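Local coordinates for undecaprenyl Pyrophosphate Synthase (Helicobacter pylori, PDB 2D2R) that catalyses the repeated condensation of isopentenyl diphosphate onto an allylic diphosphate to build undecaprenyl pyrophosphate, working as a magnesium-dependent homodimeric cis-prenyltransferase, at the interface of chains A and B. Numbering follows the deposited sequence. Chains: chain A/B, Undecaprenyl Pyrophosphate Synthase.

Contact 1: the interface of chains A and B. Residues chain A 146, 149-150, 203-204; chain B 149, 153, 204.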
ATOM      1  N   LYS A 146       1.319  -9.988   0.493  1.00 21.66           N
ATOM      2  CA  LYS A 146       2.546 -10.611   0.079  1.00 21.58           C
ATOM      3  C   LYS A 146       2.313 -12.050  -0.298  1.00 23.88           C
ATOM      4  O   LYS A 146       2.900 -12.545  -1.244  1.00 25.23           O
ATOM      5  CB  LYS A 146       3.608 -10.540   1.169  1.00 22.43           C
ATOM      6  CG  LYS A 146       4.129  -9.165   1.333  1.00 24.74           C
ATOM      7  CD  LYS A 146       5.281  -9.187   2.365  1.00 25.75           C
ATOM      8  CE  LYS A 146       5.913  -7.760   2.464  1.00 28.55           C
ATOM      9  NZ  LYS A 146       7.108  -7.824   3.340  1.00 28.22           N
ATOM     10  N   LEU A 149       0.682 -12.241  -3.756  1.00 23.94           N
ATOM     11  CA  LEU A 149       1.655 -12.037  -4.814  1.00 24.73           C
ATOM     12  C   LEU A 149       2.561 -13.247  -4.982  1.00 24.84           C
ATOM     13  O   LEU A 149       2.978 -13.589  -6.116  1.00 25.03           O
ATOM     14  CB  LEU A 149       2.476 -10.761  -4.541  1.00 21.08           C
ATOM     15  CG  LEU A 149       1.646  -9.506  -4.893  1.00 24.50           C
ATOM     16  CD1 LEU A 149       2.172  -8.246  -4.125  1.00 23.81           C
ATOM     17  CD2 LEU A 149       1.705  -9.287  -6.448  1.00 21.53           C
ATOM     18  N   SER A 150       2.884 -13.903  -3.864  1.00 27.08           N
ATOM     19  CA  SER A 150       3.723 -15.088  -3.902  1.00 27.66           C
ATOM     20  C   SER A 150       3.007 -16.179  -4.664  1.00 27.81           C
ATOM     21  O   SER A 150       3.624 -16.910  -5.400  1.00 29.25           O
ATOM     22  CB  SER A 150       3.981 -15.613  -2.482  1.00 29.37           C
ATOM     23  OG  SER A 150       4.783 -14.684  -1.783  1.00 34.96           O
ATOM     24  N   LEU A 203      -2.156  -4.509  -1.477  1.00 19.24           N
ATOM     25  CA  LEU A 203      -1.059  -3.540  -1.727  1.00 20.29           C
ATOM     26  C   LEU A 203      -0.967  -3.191  -3.222  1.00 20.56           C
ATOM     27  O   LEU A 203      -0.954  -2.027  -3.628  1.00 22.58           O
ATOM     28  CB  LEU A 203       0.231  -4.128  -1.203  1.00 18.03           C
ATOM     29  CG  LEU A 203       0.234  -4.498   0.296  1.00 23.16           C
ATOM     30  CD1 LEU A 203       1.551  -5.229   0.708  1.00 23.83           C
ATOM     31  CD2 LEU A 203       0.155  -3.239   1.089  1.00 19.92           C
ATOM     32  N   TRP A 204      -0.966  -4.219  -4.047  1.00 22.02           N
ATOM     33  CA  TRP A 204      -0.889  -4.047  -5.479  1.00 22.34           C
ATOM     34  C   TRP A 204      -2.105  -3.352  -6.026  1.00 22.66           C
ATOM     35  O   TRP A 204      -1.966  -2.409  -6.787  1.00 19.95           O
ATOM     36  CB  TRP A 204      -0.716  -5.412  -6.138  1.00 22.35           C
ATOM     37  CG  TRP A 204      -0.692  -5.385  -7.655  1.00 23.74           C
ATOM     38  CD1 TRP A 204      -1.782  -5.223  -8.521  1.00 21.38           C
ATOM     39  CD2 TRP A 204       0.438  -5.611  -8.485  1.00 20.22           C
ATOM     40  NE1 TRP A 204      -1.362  -5.343  -9.820  1.00 19.23           N
ATOM     41  CE2 TRP A 204      -0.011  -5.594  -9.824  1.00 21.32           C
ATOM     42  CE3 TRP A 204       1.801  -5.845  -8.225  1.00 20.55           C
ATOM     43  CZ2 TRP A 204       0.856  -5.795 -10.901  1.00 20.00           C
ATOM     44  CZ3 TRP A 204       2.648  -6.043  -9.277  1.00 19.09           C
ATOM     45  CH2 TRP A 204       2.177  -6.021 -10.610  1.00 22.73           C
TER
ATOM     46  N   LEU B 149       8.330  -5.052  -8.821  1.00 18.37           N
ATOM     47  CA  LEU B 149       7.881  -6.455  -8.600  1.00 20.14           C
ATOM     48  C   LEU B 149       7.933  -7.259  -9.947  1.00 21.37           C
ATOM     49  O   LEU B 149       8.323  -8.432  -9.976  1.00 23.30           O
ATOM     50  CB  LEU B 149       6.469  -6.415  -8.014  1.00 21.61           C
ATOM     51  CG  LEU B 149       6.457  -6.122  -6.493  1.00 21.87           C
ATOM     52  CD1 LEU B 149       5.091  -5.786  -6.054  1.00 20.49           C
ATOM     53  CD2 LEU B 149       6.932  -7.413  -5.715  1.00 22.50           C
ATOM     54  N   PHE B 153       9.987 -10.554 -10.338  1.00 26.55           N
ATOM     55  CA  PHE B 153       9.342 -11.777 -10.818  1.00 26.32           C
ATOM     56  C   PHE B 153      10.037 -12.364 -12.055  1.00 29.08           C
ATOM     57  O   PHE B 153      10.205 -13.583 -12.152  1.00 27.73           O
ATOM     58  CB  PHE B 153       7.895 -11.509 -11.175  1.00 26.10           C
ATOM     59  CG  PHE B 153       6.966 -11.603  -9.998  1.00 27.07           C
ATOM     60  CD1 PHE B 153       7.381 -11.175  -8.743  1.00 27.79           C
ATOM     61  CD2 PHE B 153       5.647 -12.062 -10.157  1.00 27.26           C
ATOM     62  CE1 PHE B 153       6.471 -11.188  -7.640  1.00 29.16           C
ATOM     63  CE2 PHE B 153       4.756 -12.077  -9.097  1.00 27.42           C
ATOM     64  CZ  PHE B 153       5.154 -11.641  -7.827  1.00 29.19           C
ATOM     65  N   TRP B 204       5.167  -3.070  -1.449  1.00 16.44           N
ATOM     66  CA  TRP B 204       5.545  -4.297  -0.743  1.00 16.84           C
ATOM     67  C   TRP B 204       6.268  -4.034   0.528  1.00 19.36           C
ATOM     68  O   TRP B 204       5.994  -4.620   1.584  1.00 18.04           O
ATOM     69  CB  TRP B 204       6.459  -5.108  -1.665  1.00 17.27           C
ATOM     70  CG  TRP B 204       7.034  -6.337  -1.094  1.00 19.78           C
ATOM     71  CD1 TRP B 204       8.100  -6.438  -0.251  1.00 20.77           C
ATOM     72  CD2 TRP B 204       6.599  -7.686  -1.373  1.00 22.40           C
ATOM     73  NE1 TRP B 204       8.380  -7.793   0.018  1.00 21.22           N
ATOM     74  CE2 TRP B 204       7.477  -8.566  -0.673  1.00 20.91           C
ATOM     75  CE3 TRP B 204       5.539  -8.234  -2.160  1.00 19.80           C
ATOM     76  CZ2 TRP B 204       7.346  -9.961  -0.737  1.00 22.08           C
ATOM     77  CZ3 TRP B 204       5.399  -9.606  -2.225  1.00 21.60           C
ATOM     78  CH2 TRP B 204       6.306 -10.466  -1.515  1.00 22.48           C
TER
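The extended side chain of A:Lys146 lies on one face of the B:Trp204 indole, the two side chains meeting at about a right angle. Its methylenes do the touching: CG of A:Lys146 sits over the six-membered ring, 3.6 Å from the centroid, and CE over the five-membered ring, 3.5 Å from its centroid. Both are CH-pi contacts, and the positive charge that the lysine would normally carry may strengthen them. CE of A:Lys146 also comes to 3.3 Å from the backbone O of B:Trp204. The route is set at the root of the chain, where CG stands anti to the carbonyl carbon (chi1 -72°) and every later torsion is close to 180°, letting the lysine span the face from one ring to the other.

At the rim of the same indole, CB of A:Leu149 lies in the ring plane, and the leucine methyl CD1 meets CE3 of B:Trp204 at 3.9 Å. The two-fold twin of this contact places CD1 of B:Leu149 in plane at the edge of A:Trp204. Further along the helix, CZ of B:Phe153 approaches the backbone O of A:Leu149 at 3.4 Å.

In the second shell, within helix 145-158, the hydroxyl OG of A:Ser150 donates a 2.9 Å hydrogen bond from above the carbonyl plane to O of A:Lys146, and may steady the turn that carries the lysine. The patch packs each subunit's helix against the partner's tryptophan loop and so helps hold the homodimer together.

Contact 2: the interface of chains A and B. Residues chain A 149, 156, 170-171, 174; chain B 149-150, 153-154.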
ATOM      1  N   LEU A 149       0.682 -12.241  -3.756  1.00 23.94           N
ATOM      2  CA  LEU A 149       1.655 -12.037  -4.814  1.00 24.73           C
ATOM      3  C   LEU A 149       2.561 -13.247  -4.982  1.00 24.84           C
ATOM      4  O   LEU A 149       2.978 -13.589  -6.116  1.00 25.03           O
ATOM      5  CB  LEU A 149       2.476 -10.761  -4.541  1.00 21.08           C
ATOM      6  CG  LEU A 149       1.646  -9.506  -4.893  1.00 24.50           C
ATOM      7  CD1 LEU A 149       2.172  -8.246  -4.125  1.00 23.81           C
ATOM      8  CD2 LEU A 149       1.705  -9.287  -6.448  1.00 21.53           C
ATOM      9  N   LEU A 156       2.678 -18.245 -12.154  1.00 32.70           N
ATOM     10  CA  LEU A 156       3.388 -17.965 -13.417  1.00 33.19           C
ATOM     11  C   LEU A 156       4.512 -18.941 -13.680  1.00 33.58           C
ATOM     12  O   LEU A 156       4.794 -19.239 -14.827  1.00 31.35           O
ATOM     13  CB  LEU A 156       3.974 -16.536 -13.455  1.00 30.93           C
ATOM     14  CG  LEU A 156       2.923 -15.427 -13.598  1.00 32.80           C
ATOM     15  CD1 LEU A 156       3.464 -14.082 -13.032  1.00 31.82           C
ATOM     16  CD2 LEU A 156       2.537 -15.298 -15.024  1.00 30.38           C
ATOM     17  N   LEU A 170       6.055  -7.791 -16.834  1.00 28.31           N
ATOM     18  CA  LEU A 170       5.033  -8.782 -16.442  1.00 26.54           C
ATOM     19  C   LEU A 170       3.840  -8.262 -15.646  1.00 28.00           C
ATOM     20  O   LEU A 170       3.021  -9.052 -15.125  1.00 27.43           O
ATOM     21  CB  LEU A 170       5.679  -9.868 -15.621  1.00 26.99           C
ATOM     22  CG  LEU A 170       6.797 -10.602 -16.290  1.00 26.06           C
ATOM     23  CD1 LEU A 170       7.437 -11.549 -15.314  1.00 25.09           C
ATOM     24  CD2 LEU A 170       6.223 -11.333 -17.520  1.00 26.47           C
ATOM     25  N   GLU A 171       3.724  -6.936 -15.516  1.00 28.84           N
ATOM     26  CA  GLU A 171       2.608  -6.367 -14.752  1.00 28.58           C
ATOM     27  C   GLU A 171       1.230  -6.886 -15.142  1.00 29.51           C
ATOM     28  O   GLU A 171       0.438  -7.318 -14.311  1.00 30.18           O
ATOM     29  CB  GLU A 171       2.573  -4.810 -14.803  1.00 27.41           C
ATOM     30  CG  GLU A 171       3.840  -4.082 -14.392  1.00 29.30           C
ATOM     31  CD  GLU A 171       3.678  -2.551 -14.332  1.00 30.30           C
ATOM     32  OE1 GLU A 171       4.714  -1.866 -14.408  1.00 31.27           O
ATOM     33  OE2 GLU A 171       2.525  -2.030 -14.198  1.00 30.72           O
ATOM     34  N   ILE A 174       0.881 -10.357 -13.965  1.00 26.29           N
ATOM     35  CA  ILE A 174       0.720 -10.571 -12.529  1.00 24.90           C
ATOM     36  C   ILE A 174      -0.686 -10.209 -12.182  1.00 26.25           C
ATOM     37  O   ILE A 174      -1.387 -10.964 -11.512  1.00 28.78           O
ATOM     38  CB  ILE A 174       1.706  -9.705 -11.751  1.00 23.09           C
ATOM     39  CG1 ILE A 174       3.119 -10.220 -11.981  1.00 24.13           C
ATOM     40  CG2 ILE A 174       1.353  -9.682 -10.251  1.00 25.63           C
ATOM     41  CD1 ILE A 174       4.275  -9.269 -11.420  1.00 22.72           C
TER
ATOM     42  N   LEU B 149       8.330  -5.052  -8.821  1.00 18.37           N
ATOM     43  CA  LEU B 149       7.881  -6.455  -8.600  1.00 20.14           C
ATOM     44  C   LEU B 149       7.933  -7.259  -9.947  1.00 21.37           C
ATOM     45  O   LEU B 149       8.323  -8.432  -9.976  1.00 23.30           O
ATOM     46  CB  LEU B 149       6.469  -6.415  -8.014  1.00 21.61           C
ATOM     47  CG  LEU B 149       6.457  -6.122  -6.493  1.00 21.87           C
ATOM     48  CD1 LEU B 149       5.091  -5.786  -6.054  1.00 20.49           C
ATOM     49  CD2 LEU B 149       6.932  -7.413  -5.715  1.00 22.50           C
ATOM     50  N   SER B 150       7.615  -6.584 -11.048  1.00 22.27           N
ATOM     51  CA  SER B 150       7.692  -7.218 -12.352  1.00 22.91           C
ATOM     52  C   SER B 150       9.104  -7.704 -12.648  1.00 24.32           C
ATOM     53  O   SER B 150       9.278  -8.852 -13.089  1.00 22.83           O
ATOM     54  CB  SER B 150       7.251  -6.244 -13.471  1.00 26.14           C
ATOM     55  OG  SER B 150       7.507  -6.815 -14.751  1.00 25.04           O
ATOM     56  N   PHE B 153       9.987 -10.554 -10.338  1.00 26.55           N
ATOM     57  CA  PHE B 153       9.342 -11.777 -10.818  1.00 26.32           C
ATOM     58  C   PHE B 153      10.037 -12.364 -12.055  1.00 29.08           C
ATOM     59  O   PHE B 153      10.205 -13.583 -12.152  1.00 27.73           O
ATOM     60  CB  PHE B 153       7.895 -11.509 -11.175  1.00 26.10           C
ATOM     61  CG  PHE B 153       6.966 -11.603  -9.998  1.00 27.07           C
ATOM     62  CD1 PHE B 153       7.381 -11.175  -8.743  1.00 27.79           C
ATOM     63  CD2 PHE B 153       5.647 -12.062 -10.157  1.00 27.26           C
ATOM     64  CE1 PHE B 153       6.471 -11.188  -7.640  1.00 29.16           C
ATOM     65  CE2 PHE B 153       4.756 -12.077  -9.097  1.00 27.42           C
ATOM     66  CZ  PHE B 153       5.154 -11.641  -7.827  1.00 29.19           C
ATOM     67  N   LYS B 154      10.408 -11.494 -13.003  1.00 29.35           N
ATOM     68  CA  LYS B 154      11.044 -11.917 -14.243  1.00 32.84           C
ATOM     69  C   LYS B 154      12.353 -12.581 -13.885  1.00 35.24           C
ATOM     70  O   LYS B 154      12.714 -13.665 -14.401  1.00 35.84           O
ATOM     71  CB  LYS B 154      11.220 -10.695 -15.168  1.00 34.46           C
ATOM     72  CG  LYS B 154      11.747 -10.980 -16.572  1.00 37.63           C
ATOM     73  CD  LYS B 154      10.740 -11.731 -17.466  1.00 41.19           C
ATOM     74  CE  LYS B 154      11.379 -12.110 -18.837  1.00 43.84           C
ATOM     75  NZ  LYS B 154      12.494 -11.148 -19.171  1.00 45.32           N
TER
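The backbone N of A:Leu170 donates a nearly straight hydrogen bond to the hydroxyl OG of B:Ser150, 2.7 Å long with 171° at the hydrogen. This is a helix-to-loop contact in the homodimer interface of the UPP synthase (cis-prenyltransferase) family: B:Ser150 belongs to helix 145-158, and A:Leu170 comes just ahead of helix 171-175. The serine reaches its donor because OG stands anti to its own backbone N (chi1 172°), which turns the hydroxyl out toward the partner; in A:Ser150 the hydroxyl is instead turned back to its own helix, so the twin need not match in this detail.

One helical turn further along, A:Ile174 and the ring of B:Phe153 cross obliquely. The methyl CD1 of A:Ile174 lies over one face of the ring near CD2 of B:Phe153, 3.4 Å from it, with CG1 behind at 3.6 Å from the same ring atom. With CG1 beside its backbone N (chi1 -69°), that branch is directed at the ring. A:Leu156 approaches the phenylalanine at about a right angle, its methyl CD1 coming to the rim 4.1 Å from CD2 of B:Phe153.

Further along the helix, next to CB of B:Phe153, the methyl CD1 of A:Leu170 rests 3.8 Å from CA of B:Lys154 and also meets the aliphatic CB and CD of that lysine.

Contact 3: the interface of chains A and B. Residues chain A 198-200, 203; chain B 206-209.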
ATOM      1  N   LEU A 198      -1.471  -0.098   6.186  1.00 24.33           N
ATOM      2  CA  LEU A 198      -2.222  -0.867   5.164  1.00 24.34           C
ATOM      3  C   LEU A 198      -2.445  -2.304   5.637  1.00 22.71           C
ATOM      4  O   LEU A 198      -3.350  -3.007   5.161  1.00 24.52           O
ATOM      5  CB  LEU A 198      -1.443  -0.978   3.862  1.00 25.21           C
ATOM      6  CG  LEU A 198      -1.055   0.386   3.361  1.00 25.49           C
ATOM      7  CD1 LEU A 198       0.061   0.202   2.284  1.00 27.03           C
ATOM      8  CD2 LEU A 198      -2.274   1.039   2.780  1.00 26.32           C
ATOM      9  N   SER A 199      -1.576  -2.732   6.540  1.00 21.79           N
ATOM     10  CA  SER A 199      -1.646  -4.081   7.050  1.00 20.97           C
ATOM     11  C   SER A 199      -1.676  -5.188   6.011  1.00 21.98           C
ATOM     12  O   SER A 199      -2.508  -6.105   6.107  1.00 20.81           O
ATOM     13  CB  SER A 199      -2.851  -4.196   8.001  1.00 22.31           C
ATOM     14  OG  SER A 199      -2.490  -3.536   9.215  1.00 23.74           O
ATOM     15  N   ASN A 200      -0.781  -5.118   5.028  1.00 19.09           N
ATOM     16  CA  ASN A 200      -0.631  -6.206   4.032  1.00 19.92           C
ATOM     17  C   ASN A 200      -1.953  -6.561   3.314  1.00 18.52           C
ATOM     18  O   ASN A 200      -2.256  -7.710   3.074  1.00 21.17           O
ATOM     19  CB  ASN A 200      -0.075  -7.399   4.806  1.00 17.97           C
ATOM     20  CG  ASN A 200       0.502  -8.465   3.925  1.00 22.77           C
ATOM     21  OD1 ASN A 200       0.976  -8.215   2.823  1.00 17.00           O
ATOM     22  ND2 ASN A 200       0.429  -9.712   4.407  1.00 23.77           N
ATOM     23  N   LEU A 203      -2.156  -4.509  -1.477  1.00 19.24           N
ATOM     24  CA  LEU A 203      -1.059  -3.540  -1.727  1.00 20.29           C
ATOM     25  C   LEU A 203      -0.967  -3.191  -3.222  1.00 20.56           C
ATOM     26  O   LEU A 203      -0.954  -2.027  -3.628  1.00 22.58           O
ATOM     27  CB  LEU A 203       0.231  -4.128  -1.203  1.00 18.03           C
ATOM     28  CG  LEU A 203       0.234  -4.498   0.296  1.00 23.16           C
ATOM     29  CD1 LEU A 203       1.551  -5.229   0.708  1.00 23.83           C
ATOM     30  CD2 LEU A 203       0.155  -3.239   1.089  1.00 19.92           C
TER
ATOM     31  N   SER B 206       6.242  -1.359   2.303  1.00 14.69           N
ATOM     32  CA  SER B 206       5.495  -0.553   3.297  1.00 14.93           C
ATOM     33  C   SER B 206       4.296  -1.311   3.823  1.00 15.72           C
ATOM     34  O   SER B 206       3.392  -0.699   4.360  1.00 14.80           O
ATOM     35  CB  SER B 206       4.993   0.740   2.636  1.00 16.38           C
ATOM     36  OG  SER B 206       6.098   1.446   2.059  1.00 20.55           O
ATOM     37  N   SER B 207       4.263  -2.635   3.620  1.00 16.48           N
ATOM     38  CA  SER B 207       3.095  -3.429   4.047  1.00 19.92           C
ATOM     39  C   SER B 207       2.530  -3.151   5.462  1.00 19.21           C
ATOM     40  O   SER B 207       1.265  -3.223   5.682  1.00 20.50           O
ATOM     41  CB  SER B 207       3.430  -4.921   3.955  1.00 22.44           C
ATOM     42  OG  SER B 207       2.179  -5.581   4.114  1.00 33.91           O
ATOM     43  N   TYR B 208       3.431  -2.906   6.428  1.00 17.44           N
ATOM     44  CA  TYR B 208       3.016  -2.641   7.800  1.00 18.58           C
ATOM     45  C   TYR B 208       3.594  -1.299   8.285  1.00 16.32           C
ATOM     46  O   TYR B 208       3.653  -1.025   9.476  1.00 17.06           O
ATOM     47  CB  TYR B 208       3.469  -3.747   8.785  1.00 19.52           C
ATOM     48  CG  TYR B 208       2.786  -5.085   8.541  1.00 24.84           C
ATOM     49  CD1 TYR B 208       1.476  -5.308   8.963  1.00 28.99           C
ATOM     50  CD2 TYR B 208       3.429  -6.088   7.845  1.00 26.69           C
ATOM     51  CE1 TYR B 208       0.841  -6.510   8.679  1.00 31.99           C
ATOM     52  CE2 TYR B 208       2.803  -7.262   7.556  1.00 30.31           C
ATOM     53  CZ  TYR B 208       1.517  -7.468   7.970  1.00 31.36           C
ATOM     54  OH  TYR B 208       0.913  -8.661   7.636  1.00 36.82           O
ATOM     55  N   ALA B 209       3.923  -0.428   7.361  1.00 15.04           N
ATOM     56  CA  ALA B 209       4.464   0.897   7.737  1.00 18.28           C
ATOM     57  C   ALA B 209       3.365   1.792   8.355  1.00 18.20           C
ATOM     58  O   ALA B 209       2.201   1.746   7.955  1.00 16.69           O
ATOM     59  CB  ALA B 209       4.999   1.616   6.453  1.00 15.23           C
TER
HETATM   60  O   HOH W   1       1.039   0.457   5.914  1.00 22.57           O
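One face of the B:Tyr208 ring is turned toward the loop of chain A, with the backbone N of A:Asn200 4.2 Å above the plane and offset toward the rim. The hydroxyl OG of the neighbouring B:Ser207 lies over the same face, again near the rim. On that side the chain A loop also reaches the rim at two points: CB of A:Asn200 packs against CZ of B:Tyr208 at 3.5 Å, and CA of A:Ser199 meets CE1 of B:Tyr208 at 3.8 Å. The amide of A:Asn200 is inclined at 52° to the phenol ring; with CG anti to the backbone N (chi1 -164°), CB and the amide lie against the tyrosine.

The backbones are joined directly as well: N of A:Asn200 donates a hydrogen bond of 2.9 Å to O of B:Ser207. A bond from OG of B:Ser207 to the amide oxygen OD1 of A:Asn200, 3.2 Å away, is weak and doubtful.

Water 1 bridges the loops, bonded to N of A:Leu198 at 2.6 Å, to O of B:Ala209 at 2.7 Å and to O of B:Ser206.

A:Leu198 and A:Ser199 lie in a loop that probably contacts the substrate. By bracing that loop against the partner's, this part of the homodimer interface probably helps shape the active site.

Contact 1 lies between the other two, with the C-alpha centres of contact 2 about 8 Å and of contact 3 about 11 Å away; contacts 2 and 3 are about 19 Å apart. Contacts 1 and 2 share A:Leu149, B:Leu149 and B:Phe153, all on helix 145-158, whereas A:Leu203 joins contact 1 to contact 3. The patches thus form a continuous strip, repeated by the two-fold symmetry. The centre of contact 3 is about 13 Å from A:Asp24 of the active site, that of contact 1 about 22 Å and that of contact 2 about 30 Å, so the dimer may brace a loop near the active site, while contact 2 mainly joins helices away from it.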